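DTDP-4-dehydrorhamnose 3,5-epimerase (Elizabethkingia anophelis NUHP1, PDB 6C46) probably catalyses the epimerisation at the 3 and 5 positions of the sugar in dTDP-4-dehydro-6-deoxy-glucose that yields dTDP-4-dehydro-rhamnose on the way to dTDP-L-rhamnose. Local coordinates at residues 82-86 / 87-91; 131-134 / 135-138. All blocks are in the same frame, centred on the assembly; numbering follows the deposited sequence. Where two conformers were deposited one is given.

Interaction 1 (82-86 / 87-91); sequences VSCLE and GRVWD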
ATOM      1  N   VAL A  82      -5.570   0.338   7.700  1.00 12.37           N
ATOM      2  CA  VAL A  82      -5.213   1.737   7.547  1.00 12.31           C
ATOM      3  C   VAL A  82      -3.847   1.998   8.157  1.00 17.46           C
ATOM      4  O   VAL A  82      -3.419   1.328   9.105  1.00 17.74           O
ATOM      5  CB  VAL A  82      -6.298   2.654   8.167  1.00 18.77           C
ATOM      6  CG1 VAL A  82      -7.664   2.351   7.571  1.00 16.27           C
ATOM      7  CG2 VAL A  82      -6.398   2.442   9.655  1.00 17.12           C
ATOM      8  N   SER A  83      -3.145   2.975   7.588  1.00 15.77           N
ATOM      9  CA  SER A  83      -1.853   3.377   8.126  1.00 20.94           C
ATOM     10  C   SER A  83      -1.566   4.791   7.667  1.00 21.83           C
ATOM     11  O   SER A  83      -2.276   5.358   6.837  1.00 15.64           O
ATOM     12  CB  SER A  83      -0.730   2.420   7.698  1.00 18.91           C
ATOM     13  OG  SER A  83      -0.623   2.356   6.273  1.00 19.97           O
ATOM     14  N   CYS A  84      -0.509   5.361   8.228  1.00 17.05           N
ATOM     15  CA  CYS A  84      -0.128   6.730   7.928  1.00 16.59           C
ATOM     16  C   CYS A  84       1.243   6.694   7.271  1.00 19.23           C
ATOM     17  O   CYS A  84       2.196   6.178   7.861  1.00 16.56           O
ATOM     18  CB  CYS A  84      -0.128   7.570   9.206  1.00 14.60           C
ATOM     19  SG  CYS A  84       0.438   9.223   8.951  1.00 20.36           S
ATOM     20  N   LEU A  85       1.322   7.168   6.025  1.00 18.10           N
ATOM     21  CA  LEU A  85       2.564   7.145   5.265  1.00 17.98           C
ATOM     22  C   LEU A  85       3.434   8.373   5.485  1.00 18.44           C
ATOM     23  O   LEU A  85       4.624   8.343   5.145  1.00 18.51           O
ATOM     24  CB  LEU A  85       2.268   7.039   3.761  1.00 17.71           C
ATOM     25  CG  LEU A  85       1.346   5.875   3.387  1.00 21.98           C
ATOM     26  CD1 LEU A  85       1.170   5.807   1.860  1.00 21.92           C
ATOM     27  CD2 LEU A  85       1.893   4.576   3.930  1.00 19.38           C
ATOM     28  N   GLU A  86       2.866   9.475   5.956  1.00 18.05           N
ATOM     29  CA  GLU A  86       3.643  10.677   6.254  0.61 21.82           C
ATOM     30  C   GLU A  86       2.911  11.420   7.365  1.00 23.09           C
ATOM     31  O   GLU A  86       1.687  11.531   7.311  1.00 20.95           O
ATOM     32  CB  GLU A  86       3.800  11.574   5.010  0.61 23.88           C
ATOM     33  CG  GLU A  86       4.680  12.812   5.223  0.61 22.12           C
ATOM     34  CD  GLU A  86       4.632  13.814   4.063  0.61 35.85           C
ATOM     35  OE1 GLU A  86       3.942  13.552   3.046  0.61 33.86           O
ATOM     36  OE2 GLU A  86       5.285  14.876   4.177  0.61 39.39           O
ATOM     37  N   GLY A  87       3.641  11.910   8.356  1.00 22.90           N
ATOM     38  CA  GLY A  87       3.003  12.649   9.434  1.00 24.42           C
ATOM     39  C   GLY A  87       2.424  11.735  10.504  1.00 25.30           C
ATOM     40  O   GLY A  87       2.901  10.620  10.742  1.00 17.50           O
ATOM     41  N   ARG A  88       1.378  12.226  11.164  1.00 23.99           N
ATOM     42  CA  ARG A  88       0.769  11.527  12.288  1.00 19.50           C
ATOM     43  C   ARG A  88      -0.733  11.749  12.257  1.00 20.55           C
ATOM     44  O   ARG A  88      -1.188  12.883  12.056  1.00 17.92           O
ATOM     45  CB  ARG A  88       1.308  12.048  13.642  1.00 22.08           C
ATOM     46  CG  ARG A  88       2.811  12.000  13.854  1.00 25.59           C
ATOM     47  CD  ARG A  88       3.207  12.952  15.032  1.00 30.38           C
ATOM     48  NE  ARG A  88       2.457  12.629  16.247  1.00 27.72           N
ATOM     49  CZ  ARG A  88       1.912  13.511  17.081  1.00 33.00           C
ATOM     50  NH1 ARG A  88       2.009  14.824  16.858  1.00 32.06           N
ATOM     51  NH2 ARG A  88       1.274  13.066  18.157  1.00 29.15           N
ATOM     52  N   VAL A  89      -1.506  10.687  12.498  1.00 19.25           N
ATOM     53  CA  VAL A  89      -2.953  10.812  12.660  1.00 18.09           C
ATOM     54  C   VAL A  89      -3.397  10.057  13.909  1.00 21.96           C
ATOM     55  O   VAL A  89      -2.708   9.161  14.407  1.00 20.38           O
ATOM     56  CB  VAL A  89      -3.758  10.294  11.453  1.00 15.15           C
ATOM     57  CG1 VAL A  89      -3.339  11.007  10.147  1.00 17.69           C
ATOM     58  CG2 VAL A  89      -3.633   8.749  11.343  1.00 17.68           C
ATOM     59  N   TRP A  90      -4.556  10.458  14.423  1.00 18.10           N
ATOM     60  CA  TRP A  90      -5.261   9.714  15.463  1.00 23.05           C
ATOM     61  C   TRP A  90      -6.464   9.068  14.797  1.00 18.66           C
ATOM     62  O   TRP A  90      -7.308   9.762  14.227  1.00 19.94           O
ATOM     63  CB  TRP A  90      -5.690  10.621  16.618  1.00 21.68           C
ATOM     64  CG  TRP A  90      -6.308   9.867  17.777  1.00 21.60           C
ATOM     65  CD1 TRP A  90      -7.638   9.707  18.047  1.00 24.88           C
ATOM     66  CD2 TRP A  90      -5.599   9.178  18.810  1.00 22.48           C
ATOM     67  NE1 TRP A  90      -7.799   8.953  19.188  1.00 26.28           N
ATOM     68  CE2 TRP A  90      -6.564   8.618  19.677  1.00 27.08           C
ATOM     69  CE3 TRP A  90      -4.241   8.978  19.085  1.00 22.78           C
ATOM     70  CZ2 TRP A  90      -6.214   7.873  20.807  1.00 24.99           C
ATOM     71  CZ3 TRP A  90      -3.894   8.240  20.214  1.00 28.60           C
ATOM     72  CH2 TRP A  90      -4.881   7.697  21.057  1.00 28.24           C
ATOM     73  N   ASP A  91      -6.529   7.749  14.851  1.00 13.81           N
ATOM     74  CA  ASP A  91      -7.490   6.963  14.099  1.00 12.22           C
ATOM     75  C   ASP A  91      -8.431   6.271  15.077  1.00 21.49           C
ATOM     76  O   ASP A  91      -7.967   5.714  16.071  1.00 17.74           O
ATOM     77  CB  ASP A  91      -6.770   5.918  13.268  1.00 15.52           C
ATOM     78  CG  ASP A  91      -7.675   5.276  12.259  1.00 22.68           C
ATOM     79  OD1 ASP A  91      -7.684   5.725  11.085  1.00 23.57           O
ATOM     80  OD2 ASP A  91      -8.404   4.349  12.658  1.00 25.67           O
TER

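Interaction 2 (131-134 / 135-138); sequences VLSE and TAVF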
ATOM      1  N   VAL A 131      -6.081  14.582  11.696  1.00 18.35           N
ATOM      2  CA  VAL A 131      -4.673  14.816  11.383  1.00 20.08           C
ATOM      3  C   VAL A 131      -4.038  15.531  12.563  1.00 25.15           C
ATOM      4  O   VAL A 131      -4.499  16.601  12.967  1.00 23.68           O
ATOM      5  CB  VAL A 131      -4.517  15.632  10.091  1.00 23.59           C
ATOM      6  CG1 VAL A 131      -3.063  15.998   9.891  1.00 19.92           C
ATOM      7  CG2 VAL A 131      -5.064  14.827   8.877  1.00 19.93           C
ATOM      8  N   LEU A 132      -2.975  14.953  13.109  1.00 22.23           N
ATOM      9  CA  LEU A 132      -2.285  15.551  14.251  1.00 19.41           C
ATOM     10  C   LEU A 132      -1.106  16.418  13.853  1.00 21.11           C
ATOM     11  O   LEU A 132      -0.724  17.321  14.612  1.00 21.97           O
ATOM     12  CB  LEU A 132      -1.777  14.448  15.179  1.00 28.33           C
ATOM     13  CG  LEU A 132      -2.835  13.475  15.667  1.00 26.06           C
ATOM     14  CD1 LEU A 132      -2.152  12.362  16.444  1.00 25.41           C
ATOM     15  CD2 LEU A 132      -3.841  14.223  16.540  1.00 21.62           C
ATOM     16  N   SER A 133      -0.476  16.124  12.715  1.00 21.59           N
ATOM     17  CA  SER A 133       0.705  16.853  12.269  1.00 22.12           C
ATOM     18  C   SER A 133       0.332  17.983  11.308  1.00 22.58           C
ATOM     19  O   SER A 133      -0.833  18.185  10.972  1.00 21.47           O
ATOM     20  CB  SER A 133       1.686  15.879  11.636  1.00 24.97           C
ATOM     21  OG  SER A 133       0.971  15.013  10.774  1.00 23.84           O
ATOM     22  N   GLU A 134       1.338  18.728  10.841  1.00 22.90           N
ATOM     23  CA  GLU A 134       1.055  19.841   9.938  1.00 31.26           C
ATOM     24  C   GLU A 134       0.271  19.363   8.717  1.00 31.11           C
ATOM     25  O   GLU A 134      -0.723  19.979   8.321  1.00 22.93           O
ATOM     26  CB  GLU A 134       2.367  20.520   9.525  1.00 34.08           C
ATOM     27  CG  GLU A 134       2.196  21.851   8.828  1.00 53.08           C
ATOM     28  CD  GLU A 134       3.530  22.588   8.610  1.00 65.56           C
ATOM     29  OE1 GLU A 134       4.575  22.109   9.112  1.00 64.87           O
ATOM     30  OE2 GLU A 134       3.524  23.651   7.942  1.00 67.31           O
ATOM     31  N   THR A 135       0.693  18.249   8.123  1.00 24.78           N
ATOM     32  CA  THR A 135      -0.069  17.527   7.109  1.00 20.46           C
ATOM     33  C   THR A 135       0.201  16.045   7.312  1.00 20.73           C
ATOM     34  O   THR A 135       1.174  15.662   7.964  1.00 25.01           O
ATOM     35  CB  THR A 135       0.316  17.896   5.661  1.00 28.28           C
ATOM     36  OG1 THR A 135       1.651  17.442   5.401  1.00 32.59           O
ATOM     37  CG2 THR A 135       0.262  19.394   5.423  1.00 31.31           C
ATOM     38  N   ALA A 136      -0.667  15.206   6.747  1.00 18.04           N
ATOM     39  CA  ALA A 136      -0.465  13.770   6.851  1.00 17.02           C
ATOM     40  C   ALA A 136      -0.988  13.086   5.599  1.00 18.94           C
ATOM     41  O   ALA A 136      -1.991  13.512   5.020  1.00 19.52           O
ATOM     42  CB  ALA A 136      -1.164  13.170   8.071  1.00 16.26           C
ATOM     43  N   VAL A 137      -0.309  12.012   5.197  1.00 16.55           N
ATOM     44  CA  VAL A 137      -0.780  11.154   4.115  1.00 14.89           C
ATOM     45  C   VAL A 137      -1.311   9.875   4.753  1.00 21.14           C
ATOM     46  O   VAL A 137      -0.626   9.230   5.564  1.00 18.33           O
ATOM     47  CB  VAL A 137       0.314  10.880   3.064  1.00 17.02           C
ATOM     48  CG1 VAL A 137      -0.179   9.896   2.006  1.00 19.13           C
ATOM     49  CG2 VAL A 137       0.666  12.183   2.345  1.00 20.04           C
ATOM     50  N   PHE A 138      -2.564   9.560   4.444  1.00 17.63           N
ATOM     51  CA  PHE A 138      -3.311   8.478   5.072  1.00 15.70           C
ATOM     52  C   PHE A 138      -3.581   7.424   4.012  1.00 20.01           C
ATOM     53  O   PHE A 138      -4.006   7.759   2.907  1.00 24.21           O
ATOM     54  CB  PHE A 138      -4.636   9.010   5.645  1.00 12.79           C
ATOM     55  CG  PHE A 138      -5.449   7.980   6.413  1.00 22.46           C
ATOM     56  CD1 PHE A 138      -5.083   7.612   7.711  1.00 19.36           C
ATOM     57  CD2 PHE A 138      -6.626   7.451   5.873  1.00 23.60           C
ATOM     58  CE1 PHE A 138      -5.857   6.699   8.442  1.00 19.99           C
ATOM     59  CE2 PHE A 138      -7.409   6.526   6.613  1.00 21.64           C
ATOM     60  CZ  PHE A 138      -7.000   6.156   7.902  1.00 20.15           C
TER

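Interaction 1 (82-86 / 87-91)
The carboxylate atom D91 OD1 is held by a hydrogen bond from H127 NE2 and rests against V82, whose CG2 methyl lies 3.8 Å from it. V82 projects CG2 into the position between its backbone N and carbonyl carbon (chi1 -55°), and the methyl reaches across both carboxylate oxygens, with D91 OD2 4.1 Å from CG2. Nearer the turn, C84 SG stands anti to its own backbone N and comes up to the peptide between G87 and R88, 3.4 Å from G87 O. One atom back along the side chain, C84 CB meets V89 CG2 at 4.3 Å, a light apolar touch between buried residues. L85 and E86 both face V137 across the sheet, a classic beta bulge where the chain turns its corner. G87 follows with phi 83° and psi -152°, a positive-phi shape that glycine adopts readily. The axes of 82-84 and 88-91 approach to 7.6 Å, yet no hydrogen bond joins the two segments. V82 also lies about 4 Å, side chain to side chain, from Y140, the predicted proton donor. The bulged corner passes the chain from strand 80-86 in one sheet to strand 88-95 in the other, within the double-stranded beta-helix (jelly roll) of the cupin fold.

Interaction 2 (131-134 / 135-138)
T135, E134 and A136 bury the most surface here, and S133 ties this corner together by folding back over T135. S133 OG gives a hydrogen bond of 2.9 Å to T135 O, arriving above the carbonyl plane, 58° out of it, instead of on a lone pair. With OG between the backbone N and carbonyl carbon (chi1 45°), the hydroxyl turns inward over the start of the strand. The same oxygen takes a hydrogen bond from R88 N, so it is gripped both as donor and as acceptor. E134 lies in the turn just before the strand; its side chain runs extended away to its exposed carboxylate, while CB stays close to the peptide leading into T135. T135 points its CB away from the turn; its CG2 methyl is 3.1 Å from E134 O, a closeness that simply reflects adjacency along the chain. A136 faces the opposite way, into the corner: its CB lies 3.9 Å from V131 CG1 and 3.9 Å from S133 OG, one apolar neighbour and one polar. V131 brings CG1 there by setting it anti to the backbone N, and the two buried side chains close the inside of the turn. V89 also packs on A136, and K60 on T135. The arrangement is a short connection between strands 125-131 and 135-142, which lie in different sheets of the cupin beta sandwich, with a serine hydroxyl that bonds to main chain of both sheets, T135 O of one and R88 N of the other.

Interactions 1 and 2 lie with centres 7 Å apart on one side of the chain's centre, and follow in series along it. Each is a corner where the chain passes between the two main sheets: 82-86 leaves one for the other, while 131-134 returns to the first. Strands 80-86 and 135-142 are neighbours there, with L85 N probably hydrogen-bonded to V137 O at 2.9 Å. Strands 88-95 and 125-131 pair in the other sheet. Packing also joins the corners, D91 OD1 lying 3.3 Å from F138 CZ. Together they join the two main sheets at neighbouring corners of the cupin fold, in a region whose strand 135-142 also carries Y140, the predicted proton donor.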